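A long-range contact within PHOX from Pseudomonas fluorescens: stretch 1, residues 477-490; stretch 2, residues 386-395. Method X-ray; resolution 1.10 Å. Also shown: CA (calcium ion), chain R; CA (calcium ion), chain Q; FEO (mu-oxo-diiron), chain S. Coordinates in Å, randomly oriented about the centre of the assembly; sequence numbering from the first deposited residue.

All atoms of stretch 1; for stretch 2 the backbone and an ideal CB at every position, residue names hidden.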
# COMPACT_ATOMS: atom_id res chain seq x y z
N SER A 477 1.19 15.18 0.36
CA SER A 477 1.57 13.78 0.53
C SER A 477 0.49 12.83 -0.00
O SER A 477 0.01 11.94 0.71
CB SER A 477 1.87 13.49 1.99
OG SER A 477 2.88 14.35 2.49
N PRO A 478 0.16 12.94 -1.29
CA PRO A 478 -0.68 11.91 -1.90
C PRO A 478 -0.00 10.55 -1.76
O PRO A 478 1.22 10.44 -1.81
CB PRO A 478 -0.76 12.35 -3.36
CG PRO A 478 0.53 13.06 -3.60
CD PRO A 478 0.83 13.78 -2.31
N ASP A 479 -0.81 9.51 -1.58
CA ASP A 479 -0.31 8.21 -1.18
C ASP A 479 -1.13 7.15 -1.92
O ASP A 479 -0.73 6.70 -3.00
CB ASP A 479 -0.36 8.10 0.36
CG ASP A 479 0.13 6.76 0.91
OD1 ASP A 479 0.02 5.73 0.23
OD2 ASP A 479 0.48 6.74 2.12
N GLY A 480 -2.35 6.89 -1.46
CA GLY A 480 -3.22 5.98 -2.17
C GLY A 480 -3.79 6.56 -3.45
O GLY A 480 -3.99 7.77 -3.57
N LEU A 481 -4.13 5.66 -4.37
CA LEU A 481 -4.80 6.01 -5.62
C LEU A 481 -5.80 4.92 -5.96
O LEU A 481 -5.55 3.74 -5.67
CB LEU A 481 -3.80 6.11 -6.77
CG LEU A 481 -2.75 7.22 -6.74
CD1 LEU A 481 -1.81 7.04 -7.92
CD2 LEU A 481 -3.39 8.60 -6.76
N GLY A 482 -6.85 5.27 -6.68
CA GLY A 482 -7.73 4.27 -7.27
C GLY A 482 -8.46 4.86 -8.45
O GLY A 482 -8.89 5.99 -8.40
N PHE A 483 -8.66 4.06 -9.49
CA PHE A 483 -9.58 4.41 -10.57
C PHE A 483 -10.92 3.75 -10.32
O PHE A 483 -10.99 2.61 -9.85
CB PHE A 483 -9.04 3.94 -11.92
CG PHE A 483 -8.17 4.96 -12.61
CD1 PHE A 483 -8.75 6.07 -13.21
CD2 PHE A 483 -6.80 4.79 -12.69
CE1 PHE A 483 -7.97 7.00 -13.85
CE2 PHE A 483 -6.01 5.74 -13.32
CZ PHE A 483 -6.60 6.83 -13.93
N ASP A 484 -11.99 4.43 -10.73
CA ASP A 484 -13.26 3.76 -10.92
C ASP A 484 -13.50 3.48 -12.40
O ASP A 484 -12.69 3.84 -13.26
CB ASP A 484 -14.41 4.55 -10.29
CG ASP A 484 -14.58 5.94 -10.86
OD1 ASP A 484 -14.26 6.15 -12.05
OD2 ASP A 484 -15.14 6.79 -10.14
N LYS A 485 -14.58 2.77 -12.70
CA LYS A 485 -14.82 2.30 -14.06
C LYS A 485 -15.01 3.45 -15.03
O LYS A 485 -14.69 3.34 -16.21
CB LYS A 485 -16.04 1.38 -14.09
CG LYS A 485 -15.81 0.03 -13.44
CD LYS A 485 -17.07 -0.82 -13.46
CE LYS A 485 -16.85 -2.16 -12.78
NZ LYS A 485 -18.09 -2.99 -12.78
N ALA A 486 -15.54 4.57 -14.54
CA ALA A 486 -15.75 5.75 -15.37
C ALA A 486 -14.45 6.45 -15.74
O ALA A 486 -14.44 7.27 -16.65
CB ALA A 486 -16.68 6.72 -14.67
N GLY A 487 -13.39 6.19 -14.99
CA GLY A 487 -12.10 6.83 -15.25
C GLY A 487 -11.79 8.03 -14.37
O GLY A 487 -10.86 8.77 -14.66
N ARG A 488 -12.55 8.21 -13.29
CA ARG A 488 -12.14 9.15 -12.25
C ARG A 488 -10.93 8.59 -11.51
O ARG A 488 -10.91 7.42 -11.16
CB ARG A 488 -13.27 9.40 -11.26
CG ARG A 488 -14.35 10.35 -11.74
CD ARG A 488 -15.55 10.39 -10.80
NE ARG A 488 -16.41 9.23 -10.96
CZ ARG A 488 -17.42 9.15 -11.82
NH1 ARG A 488 -17.72 10.17 -12.60
NH2 ARG A 488 -18.12 8.02 -11.90
N LEU A 489 -9.96 9.45 -11.23
CA LEU A 489 -8.81 9.12 -10.41
C LEU A 489 -9.00 9.65 -9.00
O LEU A 489 -9.03 10.86 -8.78
CB LEU A 489 -7.54 9.72 -11.03
CG LEU A 489 -6.26 9.46 -10.23
CD1 LEU A 489 -5.93 7.98 -10.15
CD2 LEU A 489 -5.10 10.23 -10.85
N TRP A 490 -9.04 8.74 -8.05
CA TRP A 490 -9.22 9.07 -6.64
C TRP A 490 -7.88 9.09 -5.96
O TRP A 490 -7.05 8.20 -6.18
CB TRP A 490 -10.15 8.05 -6.00
CG TRP A 490 -11.52 8.03 -6.63
CD1 TRP A 490 -11.94 7.30 -7.73
CD2 TRP A 490 -12.67 8.83 -6.23
NE1 TRP A 490 -13.25 7.57 -8.02
CE2 TRP A 490 -13.75 8.48 -7.14
CE3 TRP A 490 -12.91 9.74 -5.22
CZ2 TRP A 490 -15.01 9.03 -7.03
CZ3 TRP A 490 -14.18 10.31 -5.13
CH2 TRP A 490 -15.21 9.94 -6.00
N UNK A 386 8.02 6.48 -3.90
CA UNK A 386 6.90 5.87 -4.61
C UNK A 386 5.95 5.16 -3.66
O UNK A 386 6.38 4.32 -2.86
CB UNK A 386 7.41 4.89 -5.66
N UNK A 387 4.67 5.50 -3.74
CA UNK A 387 3.65 4.75 -3.03
C UNK A 387 2.74 4.07 -4.05
O UNK A 387 3.22 3.24 -4.81
CB UNK A 387 2.85 5.66 -2.10
N UNK A 388 1.44 4.36 -4.08
CA UNK A 388 0.55 3.54 -4.90
C UNK A 388 0.70 3.83 -6.38
O UNK A 388 0.89 4.97 -6.81
CB UNK A 388 -0.90 3.76 -4.48
N UNK A 389 0.46 2.78 -7.17
CA UNK A 389 0.39 2.85 -8.62
C UNK A 389 -0.97 2.33 -9.08
O UNK A 389 -1.47 1.34 -8.54
CB UNK A 389 1.53 2.05 -9.26
N UNK A 390 -1.55 3.00 -10.08
CA UNK A 390 -2.78 2.50 -10.70
C UNK A 390 -2.67 2.64 -12.21
O UNK A 390 -1.92 3.46 -12.73
CB UNK A 390 -4.01 3.25 -10.18
N UNK A 391 -3.47 1.84 -12.90
CA UNK A 391 -3.51 1.81 -14.35
C UNK A 391 -4.93 2.21 -14.79
O UNK A 391 -5.91 1.60 -14.36
CB UNK A 391 -3.12 0.43 -14.88
N UNK A 392 -5.05 3.22 -15.64
CA UNK A 392 -6.38 3.64 -16.08
C UNK A 392 -7.07 2.50 -16.82
O UNK A 392 -6.53 1.97 -17.78
CB UNK A 392 -6.29 4.88 -16.97
N UNK A 393 -8.34 2.23 -16.48
CA UNK A 393 -9.10 1.24 -17.24
C UNK A 393 -9.56 1.77 -18.60
O UNK A 393 -10.02 1.00 -19.43
CB UNK A 393 -10.31 0.79 -16.43
N UNK A 394 -9.46 3.08 -18.79
CA UNK A 394 -9.90 3.71 -20.04
C UNK A 394 -8.79 3.79 -21.08
O UNK A 394 -9.05 3.57 -22.25
CB UNK A 394 -10.43 5.12 -19.76
N UNK A 395 -7.57 4.13 -20.67
CA UNK A 395 -6.51 4.32 -21.65
C UNK A 395 -5.16 3.73 -21.27
O UNK A 395 -4.19 3.86 -22.01
CB UNK A 395 -6.34 5.82 -21.91
CA CA R . 2.48 7.35 3.07
CA CA Q . 0.70 4.27 2.17
FE1 FEO S . 2.37 1.71 4.17
FE2 FEO S . 4.21 3.69 1.99
O FEO S . 2.73 3.36 3.18

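Position 386 opens the strand with its ideal CB beyond the reach of stretch 1, so the contact sets little preference; its phi of -58° is compatible with proline, and the residue is Pro-386.

At 387 the CB points toward stretch 1 and lies 3.7 Å from Asp-479 OD1. Two calcium ions, both bound by the Asp-479 carboxylate, and the diiron group lie just beyond. A second acid would suit, aspartate if the metals were closer, glutamate for more reach. Glu-387 is found. Its OE1 and OE2 both bind calcium R at 2.5 Å, while OE2 also reaches calcium Q at 2.8 Å and FE2 of the diiron group at 2.2 Å. Asp-479 OD2 joins both calciums, at 2.3 Å from R and 2.5 Å from Q. The cations allow the two carboxylates to crowd together, with Glu-387 OE1 only 3.0 Å from Asp-479 OD2.

The CB at 388 points toward stretch 1, 4.0 Å from Gly-480 CA, where no side chain stands in the way. A flat, wide group fits, so an aromatic residue is plausible, though a branched aliphatic could also pack there. Trp-388 lays its five-membered ring over the glycine: Gly-480 CA is 3.4 Å from the ring centroid and almost on its normal, a CH-pi contact. An ideal CB on Gly-480 would come within 3.5 Å of Trp-388 CE2, a tight fit. The indole NE1 donates to water 1 at 2.9 Å, and that water binds calcium Q. The backbone adds a weak hydrogen bond from Trp-388 N to Asp-479 O, 3.4 Å.

Position 389 points away, leaving its choice to other surroundings; it is Ile-389.

At 390 the CB faces Leu-481 and Phe-483 in extended backbone, favouring valine, isoleucine or perhaps leucine. Val-390 sets CG1 3.8 Å from Leu-481 CB and CG2 3.6 Å from Phe-483 CD2.

Position 391 again points away; Val-391 has a beta-branched side chain, common in strands.

At 392 the CB points sideways, 3.6 Å from Phe-483 CZ, so a small residue is suitable. Ser-392 puts its CA over the phenyl face, 3.8 Å from the centroid, and its OG accepts from the backbone N of 394 and 395, tying the side chain to the loop that follows the strand.

Position 393 points toward the Asp-484 turn, and its phi of -76° admits proline. Pro-393 CD packs 3.6 Å from Phe-483 CB.

At 394 the CB points toward stretch 1, 5.1 Å from Gly-487 CA, and the carbonyl oxygens of Lys-485 and Ala-486 lie further out, so a long chain, perhaps a positively charged one, would suit. Lys-394 passes its CE 3.4 Å from Lys-485 O.

Position 395 makes no contact with stretch 1; it is Asp-395.

Stretch 2 (386-395) PEWIVVSPKD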
# COMPACT_ATOMS: atom_id res chain seq x y z
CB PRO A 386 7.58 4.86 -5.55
CG PRO A 386 9.01 5.25 -5.60
CD PRO A 386 9.31 5.90 -4.29
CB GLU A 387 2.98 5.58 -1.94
CG GLU A 387 3.95 5.86 -0.79
CD GLU A 387 3.28 6.31 0.50
OE1 GLU A 387 2.94 7.51 0.59
OE2 GLU A 387 3.12 5.50 1.45
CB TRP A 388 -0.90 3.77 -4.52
CG TRP A 388 -1.29 3.23 -3.18
CD1 TRP A 388 -0.65 3.44 -1.96
CD2 TRP A 388 -2.57 2.63 -2.85
NE1 TRP A 388 -1.43 2.98 -0.93
CE2 TRP A 388 -2.61 2.53 -1.40
CE3 TRP A 388 -3.69 2.27 -3.58
CZ2 TRP A 388 -3.72 2.04 -0.73
CZ3 TRP A 388 -4.81 1.80 -2.89
CH2 TRP A 388 -4.83 1.70 -1.50
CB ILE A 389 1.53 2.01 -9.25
CG1 ILE A 389 2.89 2.55 -8.80
CG2 ILE A 389 1.43 2.03 -10.77
CD1 ILE A 389 4.07 1.69 -9.17
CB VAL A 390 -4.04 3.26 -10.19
CG1 VAL A 390 -4.31 2.95 -8.73
CG2 VAL A 390 -3.93 4.75 -10.45
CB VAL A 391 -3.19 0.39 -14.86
CG1 VAL A 391 -3.27 0.34 -16.38
CG2 VAL A 391 -1.81 -0.05 -14.38
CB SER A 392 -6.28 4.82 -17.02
OG SER A 392 -7.53 5.03 -17.66
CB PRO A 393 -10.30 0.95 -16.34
CG PRO A 393 -10.48 2.20 -15.55
CD PRO A 393 -9.09 2.74 -15.32
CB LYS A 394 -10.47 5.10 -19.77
CG LYS A 394 -11.77 5.09 -18.98
CD LYS A 394 -12.88 4.40 -19.77
CE LYS A 394 -14.25 4.73 -19.23
NZ LYS A 394 -15.32 4.06 -20.01
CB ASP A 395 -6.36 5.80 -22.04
CG ASP A 395 -5.68 6.65 -20.98
OD1 ASP A 395 -5.33 6.14 -19.89
OD2 ASP A 395 -5.45 7.84 -21.27
O HOH W 1 -0.82 2.31 1.78
O HOH W 2 0.43 2.60 4.44
O HOH W 3 -1.58 4.93 2.93
O HOH W 4 1.30 5.49 4.42
O HOH W 5 3.82 6.25 4.72
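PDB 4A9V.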